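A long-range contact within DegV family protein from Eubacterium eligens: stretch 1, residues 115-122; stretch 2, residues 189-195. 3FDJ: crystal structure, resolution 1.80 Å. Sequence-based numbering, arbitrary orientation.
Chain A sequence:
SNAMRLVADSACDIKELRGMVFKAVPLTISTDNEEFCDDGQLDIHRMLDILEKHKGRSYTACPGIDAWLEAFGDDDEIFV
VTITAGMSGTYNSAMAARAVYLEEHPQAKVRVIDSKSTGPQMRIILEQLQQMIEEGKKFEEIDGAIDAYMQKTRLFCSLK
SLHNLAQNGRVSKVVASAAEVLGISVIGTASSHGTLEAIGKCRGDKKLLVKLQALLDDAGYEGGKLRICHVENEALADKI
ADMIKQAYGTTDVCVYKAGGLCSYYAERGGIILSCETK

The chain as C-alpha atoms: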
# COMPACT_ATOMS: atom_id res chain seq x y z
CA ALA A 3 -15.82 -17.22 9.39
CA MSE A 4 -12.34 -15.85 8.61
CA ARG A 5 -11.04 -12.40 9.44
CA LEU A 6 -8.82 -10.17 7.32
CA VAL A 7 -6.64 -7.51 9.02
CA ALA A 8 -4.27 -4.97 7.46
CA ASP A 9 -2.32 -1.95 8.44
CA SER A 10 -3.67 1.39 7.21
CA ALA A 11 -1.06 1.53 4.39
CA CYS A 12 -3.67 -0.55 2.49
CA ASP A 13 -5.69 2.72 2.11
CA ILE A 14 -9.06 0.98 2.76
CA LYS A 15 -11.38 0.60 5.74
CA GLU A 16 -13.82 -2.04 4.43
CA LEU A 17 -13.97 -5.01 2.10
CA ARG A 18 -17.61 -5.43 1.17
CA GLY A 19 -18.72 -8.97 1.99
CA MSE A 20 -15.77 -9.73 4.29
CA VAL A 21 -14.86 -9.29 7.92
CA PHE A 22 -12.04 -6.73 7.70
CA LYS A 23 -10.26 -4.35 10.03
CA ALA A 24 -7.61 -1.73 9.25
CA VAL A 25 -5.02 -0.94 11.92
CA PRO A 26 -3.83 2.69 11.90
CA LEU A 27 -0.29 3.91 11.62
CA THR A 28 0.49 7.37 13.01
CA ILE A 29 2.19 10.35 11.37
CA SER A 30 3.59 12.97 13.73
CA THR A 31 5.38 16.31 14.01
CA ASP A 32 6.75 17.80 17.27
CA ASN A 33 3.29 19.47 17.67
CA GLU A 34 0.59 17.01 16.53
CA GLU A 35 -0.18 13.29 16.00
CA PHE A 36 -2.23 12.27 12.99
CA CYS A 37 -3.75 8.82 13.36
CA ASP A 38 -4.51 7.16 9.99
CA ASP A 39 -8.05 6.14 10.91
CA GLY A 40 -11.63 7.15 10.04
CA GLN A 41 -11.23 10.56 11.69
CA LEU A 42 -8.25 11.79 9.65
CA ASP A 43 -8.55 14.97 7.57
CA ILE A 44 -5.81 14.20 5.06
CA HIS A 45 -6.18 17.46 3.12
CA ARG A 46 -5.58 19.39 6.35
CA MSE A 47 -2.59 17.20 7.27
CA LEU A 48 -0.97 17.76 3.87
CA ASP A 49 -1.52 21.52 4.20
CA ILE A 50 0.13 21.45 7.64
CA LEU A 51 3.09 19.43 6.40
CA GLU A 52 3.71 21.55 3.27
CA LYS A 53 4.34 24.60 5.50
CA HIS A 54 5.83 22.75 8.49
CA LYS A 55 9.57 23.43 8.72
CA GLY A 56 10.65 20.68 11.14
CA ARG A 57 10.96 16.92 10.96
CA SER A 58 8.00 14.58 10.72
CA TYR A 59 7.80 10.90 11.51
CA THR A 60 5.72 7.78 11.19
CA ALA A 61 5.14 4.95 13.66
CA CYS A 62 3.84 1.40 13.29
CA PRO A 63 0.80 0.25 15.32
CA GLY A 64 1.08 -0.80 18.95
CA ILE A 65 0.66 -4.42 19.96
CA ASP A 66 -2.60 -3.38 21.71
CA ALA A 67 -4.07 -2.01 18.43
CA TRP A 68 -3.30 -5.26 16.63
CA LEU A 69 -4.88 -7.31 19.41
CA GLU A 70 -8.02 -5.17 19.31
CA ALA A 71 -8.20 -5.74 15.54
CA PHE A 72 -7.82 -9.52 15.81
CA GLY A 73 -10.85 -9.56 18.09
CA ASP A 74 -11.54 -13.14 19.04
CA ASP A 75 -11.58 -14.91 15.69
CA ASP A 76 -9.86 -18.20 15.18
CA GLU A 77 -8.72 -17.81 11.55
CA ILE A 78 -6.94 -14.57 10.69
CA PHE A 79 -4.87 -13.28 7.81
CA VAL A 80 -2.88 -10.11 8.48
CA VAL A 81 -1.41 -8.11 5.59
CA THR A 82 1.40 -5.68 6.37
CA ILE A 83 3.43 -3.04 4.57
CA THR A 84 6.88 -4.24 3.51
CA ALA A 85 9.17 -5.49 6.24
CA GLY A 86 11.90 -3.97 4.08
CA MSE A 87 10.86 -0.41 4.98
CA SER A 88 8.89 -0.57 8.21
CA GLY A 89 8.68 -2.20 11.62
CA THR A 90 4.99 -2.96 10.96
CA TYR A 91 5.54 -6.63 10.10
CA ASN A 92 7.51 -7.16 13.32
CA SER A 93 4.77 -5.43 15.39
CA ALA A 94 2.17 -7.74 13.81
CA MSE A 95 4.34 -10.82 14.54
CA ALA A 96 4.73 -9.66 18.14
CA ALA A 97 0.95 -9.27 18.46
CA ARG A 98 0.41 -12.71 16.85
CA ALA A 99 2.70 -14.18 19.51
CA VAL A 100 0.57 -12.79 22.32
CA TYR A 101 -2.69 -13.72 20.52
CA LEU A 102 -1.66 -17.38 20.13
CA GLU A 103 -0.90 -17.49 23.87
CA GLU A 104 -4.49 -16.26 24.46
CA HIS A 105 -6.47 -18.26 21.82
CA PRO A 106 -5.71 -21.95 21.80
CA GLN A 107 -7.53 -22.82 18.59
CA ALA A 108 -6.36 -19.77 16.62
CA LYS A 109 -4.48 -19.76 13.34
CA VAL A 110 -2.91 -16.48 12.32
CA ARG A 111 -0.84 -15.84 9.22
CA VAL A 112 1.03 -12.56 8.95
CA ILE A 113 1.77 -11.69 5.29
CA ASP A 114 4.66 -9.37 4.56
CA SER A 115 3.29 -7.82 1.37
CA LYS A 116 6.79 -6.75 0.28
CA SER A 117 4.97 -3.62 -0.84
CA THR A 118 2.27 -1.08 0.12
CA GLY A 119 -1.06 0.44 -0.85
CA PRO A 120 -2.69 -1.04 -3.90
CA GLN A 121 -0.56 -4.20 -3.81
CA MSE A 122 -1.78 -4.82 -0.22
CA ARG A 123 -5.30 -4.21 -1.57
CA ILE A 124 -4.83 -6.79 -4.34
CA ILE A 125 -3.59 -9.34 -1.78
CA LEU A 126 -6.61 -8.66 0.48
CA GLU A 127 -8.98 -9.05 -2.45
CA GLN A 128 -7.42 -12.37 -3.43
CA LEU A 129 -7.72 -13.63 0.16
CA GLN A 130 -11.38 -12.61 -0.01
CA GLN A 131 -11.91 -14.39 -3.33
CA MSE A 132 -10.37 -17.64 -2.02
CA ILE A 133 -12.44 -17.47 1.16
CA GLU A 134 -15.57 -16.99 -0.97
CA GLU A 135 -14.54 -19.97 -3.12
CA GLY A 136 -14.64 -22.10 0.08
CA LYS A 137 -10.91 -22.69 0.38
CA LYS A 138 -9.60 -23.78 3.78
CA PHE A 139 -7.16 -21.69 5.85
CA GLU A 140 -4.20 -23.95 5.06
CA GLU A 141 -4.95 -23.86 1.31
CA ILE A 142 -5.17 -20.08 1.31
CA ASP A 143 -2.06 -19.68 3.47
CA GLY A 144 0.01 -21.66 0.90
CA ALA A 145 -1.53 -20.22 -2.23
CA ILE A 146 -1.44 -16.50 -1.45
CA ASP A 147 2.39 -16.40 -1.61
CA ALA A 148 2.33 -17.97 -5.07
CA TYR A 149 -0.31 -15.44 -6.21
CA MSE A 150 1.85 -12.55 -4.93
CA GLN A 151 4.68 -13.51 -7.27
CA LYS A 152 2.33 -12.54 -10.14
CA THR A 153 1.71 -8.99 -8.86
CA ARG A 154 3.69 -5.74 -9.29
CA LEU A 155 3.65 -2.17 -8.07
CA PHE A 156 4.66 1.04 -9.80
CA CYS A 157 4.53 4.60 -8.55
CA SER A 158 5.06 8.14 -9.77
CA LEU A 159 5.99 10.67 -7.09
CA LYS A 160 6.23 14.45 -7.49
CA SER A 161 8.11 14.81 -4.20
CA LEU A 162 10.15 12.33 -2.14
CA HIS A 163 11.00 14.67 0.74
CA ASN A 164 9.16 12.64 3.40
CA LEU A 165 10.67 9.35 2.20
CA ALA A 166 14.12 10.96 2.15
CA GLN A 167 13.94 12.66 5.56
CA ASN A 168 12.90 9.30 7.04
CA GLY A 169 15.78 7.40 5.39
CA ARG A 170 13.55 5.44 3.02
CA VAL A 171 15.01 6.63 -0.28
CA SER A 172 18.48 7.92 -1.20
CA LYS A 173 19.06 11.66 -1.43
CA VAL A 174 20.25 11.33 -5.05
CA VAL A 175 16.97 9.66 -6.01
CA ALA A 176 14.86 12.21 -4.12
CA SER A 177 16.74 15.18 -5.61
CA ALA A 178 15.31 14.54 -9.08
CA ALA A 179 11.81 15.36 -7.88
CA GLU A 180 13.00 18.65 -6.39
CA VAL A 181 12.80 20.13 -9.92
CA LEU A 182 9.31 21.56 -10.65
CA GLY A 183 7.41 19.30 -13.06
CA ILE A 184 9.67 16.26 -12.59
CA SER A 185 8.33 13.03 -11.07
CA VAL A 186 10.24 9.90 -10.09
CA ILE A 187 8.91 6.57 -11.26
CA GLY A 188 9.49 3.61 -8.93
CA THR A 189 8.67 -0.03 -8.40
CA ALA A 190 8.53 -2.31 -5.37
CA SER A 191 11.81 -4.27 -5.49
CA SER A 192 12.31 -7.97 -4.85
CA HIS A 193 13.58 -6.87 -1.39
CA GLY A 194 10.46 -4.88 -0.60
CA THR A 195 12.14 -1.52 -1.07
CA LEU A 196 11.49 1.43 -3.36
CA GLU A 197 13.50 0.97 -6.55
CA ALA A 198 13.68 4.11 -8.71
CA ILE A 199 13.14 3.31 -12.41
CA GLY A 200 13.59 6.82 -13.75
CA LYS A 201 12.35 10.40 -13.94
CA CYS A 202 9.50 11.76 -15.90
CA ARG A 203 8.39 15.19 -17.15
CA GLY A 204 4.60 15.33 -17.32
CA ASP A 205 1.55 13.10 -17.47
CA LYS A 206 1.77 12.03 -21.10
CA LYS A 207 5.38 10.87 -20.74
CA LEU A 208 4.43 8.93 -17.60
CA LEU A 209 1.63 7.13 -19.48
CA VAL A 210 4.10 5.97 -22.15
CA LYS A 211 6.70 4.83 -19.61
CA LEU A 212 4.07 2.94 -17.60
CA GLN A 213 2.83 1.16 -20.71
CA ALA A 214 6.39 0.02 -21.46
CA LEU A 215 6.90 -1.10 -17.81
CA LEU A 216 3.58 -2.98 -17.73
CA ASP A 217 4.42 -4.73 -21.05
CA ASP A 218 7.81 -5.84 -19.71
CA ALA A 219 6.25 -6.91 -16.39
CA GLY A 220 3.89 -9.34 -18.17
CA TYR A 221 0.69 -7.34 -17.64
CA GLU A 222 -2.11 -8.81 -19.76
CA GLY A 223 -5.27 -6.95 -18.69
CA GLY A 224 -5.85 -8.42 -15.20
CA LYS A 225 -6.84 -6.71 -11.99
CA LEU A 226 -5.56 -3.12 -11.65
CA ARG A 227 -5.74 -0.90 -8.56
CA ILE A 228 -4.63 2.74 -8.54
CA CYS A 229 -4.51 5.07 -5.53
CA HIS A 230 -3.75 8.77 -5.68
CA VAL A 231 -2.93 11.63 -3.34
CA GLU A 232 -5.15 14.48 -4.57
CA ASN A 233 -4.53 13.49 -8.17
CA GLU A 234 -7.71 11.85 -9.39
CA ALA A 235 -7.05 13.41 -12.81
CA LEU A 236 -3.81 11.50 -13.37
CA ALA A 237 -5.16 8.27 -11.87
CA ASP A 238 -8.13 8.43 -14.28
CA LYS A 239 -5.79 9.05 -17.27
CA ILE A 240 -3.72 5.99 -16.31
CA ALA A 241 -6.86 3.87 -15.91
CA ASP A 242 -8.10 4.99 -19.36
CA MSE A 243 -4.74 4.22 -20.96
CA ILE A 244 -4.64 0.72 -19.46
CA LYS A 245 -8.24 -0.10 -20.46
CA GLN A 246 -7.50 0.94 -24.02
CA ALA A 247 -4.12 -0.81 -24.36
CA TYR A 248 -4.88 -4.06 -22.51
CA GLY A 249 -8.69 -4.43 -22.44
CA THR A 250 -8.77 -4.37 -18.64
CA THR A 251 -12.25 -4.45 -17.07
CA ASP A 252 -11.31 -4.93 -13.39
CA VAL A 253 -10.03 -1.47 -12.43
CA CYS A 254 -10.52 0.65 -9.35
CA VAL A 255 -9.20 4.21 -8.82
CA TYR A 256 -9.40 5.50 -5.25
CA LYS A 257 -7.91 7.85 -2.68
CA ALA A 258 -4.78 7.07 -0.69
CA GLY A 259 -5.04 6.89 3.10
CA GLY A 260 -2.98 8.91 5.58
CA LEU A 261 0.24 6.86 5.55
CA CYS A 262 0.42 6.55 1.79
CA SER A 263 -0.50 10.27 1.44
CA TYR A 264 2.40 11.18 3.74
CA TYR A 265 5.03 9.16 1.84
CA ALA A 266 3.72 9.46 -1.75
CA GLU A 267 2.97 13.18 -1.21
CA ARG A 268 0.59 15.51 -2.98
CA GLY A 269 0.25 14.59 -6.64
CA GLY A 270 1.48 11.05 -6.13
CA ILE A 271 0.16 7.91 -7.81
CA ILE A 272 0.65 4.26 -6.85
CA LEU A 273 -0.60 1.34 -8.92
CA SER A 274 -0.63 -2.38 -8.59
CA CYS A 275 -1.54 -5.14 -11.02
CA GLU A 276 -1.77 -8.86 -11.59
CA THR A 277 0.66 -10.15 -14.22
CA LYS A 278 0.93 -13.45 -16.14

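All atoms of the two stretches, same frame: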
# COMPACT_ATOMS: atom_id res chain seq x y z
N SER A 115 3.67 -8.08 2.76
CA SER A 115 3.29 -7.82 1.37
C SER A 115 4.47 -7.53 0.47
O SER A 115 4.30 -7.57 -0.74
CB SER A 115 2.32 -6.64 1.26
OG SER A 115 2.95 -5.41 1.60
N LYS A 116 5.63 -7.19 1.05
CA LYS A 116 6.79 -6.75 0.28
C LYS A 116 6.45 -5.49 -0.54
O LYS A 116 7.12 -5.16 -1.51
CB LYS A 116 7.29 -7.86 -0.63
CG LYS A 116 7.51 -9.20 0.06
CD LYS A 116 8.07 -10.17 -0.99
CE LYS A 116 8.13 -11.60 -0.53
NZ LYS A 116 8.85 -12.39 -1.59
N SER A 117 5.42 -4.77 -0.12
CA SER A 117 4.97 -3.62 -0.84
C SER A 117 4.11 -2.70 0.04
O SER A 117 4.37 -2.56 1.23
CB SER A 117 4.19 -4.12 -2.07
OG SER A 117 3.94 -3.07 -3.01
N THR A 118 3.12 -2.05 -0.57
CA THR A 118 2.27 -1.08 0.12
C THR A 118 1.03 -0.84 -0.72
O THR A 118 0.95 -1.27 -1.88
CB THR A 118 3.01 0.25 0.34
OG1 THR A 118 2.33 1.02 1.34
CG2 THR A 118 3.14 1.05 -0.99
N GLY A 119 0.07 -0.13 -0.13
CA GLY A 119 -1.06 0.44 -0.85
C GLY A 119 -1.78 -0.54 -1.74
O GLY A 119 -2.29 -1.55 -1.27
N PRO A 120 -1.85 -0.23 -3.06
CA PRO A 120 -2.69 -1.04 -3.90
C PRO A 120 -2.26 -2.49 -4.03
O PRO A 120 -3.10 -3.33 -4.34
CB PRO A 120 -2.65 -0.32 -5.26
CG PRO A 120 -1.43 0.49 -5.22
CD PRO A 120 -1.32 0.93 -3.78
N GLN A 121 -0.99 -2.80 -3.81
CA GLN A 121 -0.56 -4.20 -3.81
C GLN A 121 -1.11 -4.95 -2.59
O GLN A 121 -1.55 -6.11 -2.71
CB GLN A 121 0.97 -4.30 -3.94
CG GLN A 121 1.50 -5.73 -4.25
CD GLN A 121 2.85 -5.76 -5.00
OE1 GLN A 121 3.58 -4.77 -5.02
NE2 GLN A 121 3.21 -6.92 -5.54
N MSE A 122 -1.12 -4.28 -1.44
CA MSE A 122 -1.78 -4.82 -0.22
C MSE A 122 -3.27 -5.02 -0.51
O MSE A 122 -3.83 -6.06 -0.17
CB MSE A 122 -1.59 -3.90 0.99
CG MSE A 122 -0.15 -3.76 1.43
SE MSE A 122 0.03 -2.49 2.85
CE MSE A 122 -0.99 -3.48 4.26
N THR A 189 9.34 1.25 -8.57
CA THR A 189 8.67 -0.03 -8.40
C THR A 189 9.02 -0.62 -7.05
O THR A 189 10.03 -0.24 -6.43
CB THR A 189 9.02 -1.00 -9.57
OG1 THR A 189 8.20 -2.17 -9.51
CG2 THR A 189 10.50 -1.38 -9.54
N ALA A 190 8.18 -1.53 -6.56
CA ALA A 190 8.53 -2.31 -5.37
C ALA A 190 9.56 -3.35 -5.80
O ALA A 190 9.33 -4.14 -6.73
CB ALA A 190 7.27 -2.95 -4.75
N SER A 191 10.73 -3.34 -5.15
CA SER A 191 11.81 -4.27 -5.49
C SER A 191 11.55 -5.67 -4.93
O SER A 191 10.67 -5.87 -4.09
CB SER A 191 13.15 -3.78 -4.94
OG SER A 191 13.24 -4.07 -3.55
N SER A 192 12.35 -6.62 -5.37
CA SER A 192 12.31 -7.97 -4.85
C SER A 192 12.65 -8.02 -3.35
O SER A 192 12.35 -9.02 -2.70
CB SER A 192 13.28 -8.86 -5.63
OG SER A 192 14.61 -8.51 -5.27
N HIS A 193 13.28 -6.98 -2.82
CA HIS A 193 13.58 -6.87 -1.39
C HIS A 193 12.56 -6.06 -0.61
O HIS A 193 12.79 -5.75 0.57
CB HIS A 193 14.95 -6.23 -1.18
CG HIS A 193 16.04 -6.91 -1.94
ND1 HIS A 193 16.53 -8.15 -1.59
CD2 HIS A 193 16.72 -6.53 -3.05
CE1 HIS A 193 17.47 -8.51 -2.44
NE2 HIS A 193 17.60 -7.55 -3.34
N GLY A 194 11.46 -5.68 -1.26
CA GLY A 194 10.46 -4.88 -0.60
C GLY A 194 10.93 -3.47 -0.30
O GLY A 194 10.55 -2.90 0.72
N THR A 195 11.72 -2.90 -1.20
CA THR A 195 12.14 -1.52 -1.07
C THR A 195 11.75 -0.75 -2.32
O THR A 195 11.32 -1.32 -3.33
CB THR A 195 13.66 -1.43 -0.86
OG1 THR A 195 14.33 -2.02 -1.98
CG2 THR A 195 14.07 -2.17 0.43
O HOH W 1 7.90 -6.41 -3.89
O HOH W 2 10.63 -10.82 -3.22

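The contact between residues 115-122 and 189-195 is small, burying 169 Å² in total, and no direct hydrogen bond crosses it. A loop leading into a helix lies against the end of a strand and the turn that follows, and what joins them is backbone proximity, one methyl group and two bridging waters.

Ser115 does not touch the second stretch; its role is local. Its OG accepts a hydrogen bond from the backbone N of Ser117 (3.1 Å), which helps hold the loop in shape just where Lys116 comes up against its partner.

Lys116 carries most of the contact on this side. Its phi and psi are 59° and 22°, an unusual left-handed conformation for a residue with a side chain. Its CA is 4.2 Å from the CA of Gly194, the nearest CA pair across the two stretches. Gly194 closes a type I beta turn begun at Ser191, with Gly194 N donating to Ser191 O at 2.9 Å. Two rules favour glycine here. Its phi is positive, and an ideal CB would point toward the first stretch and sit a tight 3.5 Å from Lys116 CA. Here the backbones are close enough for a CA-H...O contact, Gly194 CA to Lys116 O, at 3.5 Å.

The same carbonyl is also served by water. Water 1 donates to Lys116 O and to Ser191 O, each at 2.8 Å from the water oxygen. The two carbonyl oxygens are both acceptors and cannot bond each other; a water with two protons to give satisfies both. The Lys116 side chain leaves CA sideways to the turn, and beyond an m chi1 the chain is extended, with chi2 to chi4 all t. Its NZ ends 2.9 Å from the oxygen of water 2, which accepts from the amine and donates to Ser192 O at 2.5 Å. The lysine thus reaches the turn's backbone through solvent.

Ser117 is buried, and its OG donates to Gln121 OE1 at 2.7 Å. This bond ties the loop to the first turn of the helix and leaves Ala190 to meet a polar pair already engaged with itself. The Ala190 CB points toward the first stretch and lies 3.8 Å from Ser117 OG, 3.9 Å from Lys116 O and 4.1 Å from Gln121 OE1. These are van der Waals contacts: the methyl packs against three oxygens without asking any of them for a bond.

Thr118 and Gly119 make no contact across, but they set up the helix. Gly119 is its N-cap residue, with a positive phi; an ideal CB there would clash with Pro120 CD at 2.3 Å. Pro120 opens the helix, and Gln121 N donates to Thr118 O at 3.1 Å. Gln121 then directs its CB toward the second stretch, while its NE2 is hydrogen-bonded elsewhere in the structure. Met122, a selenomethionine, lies out of reach.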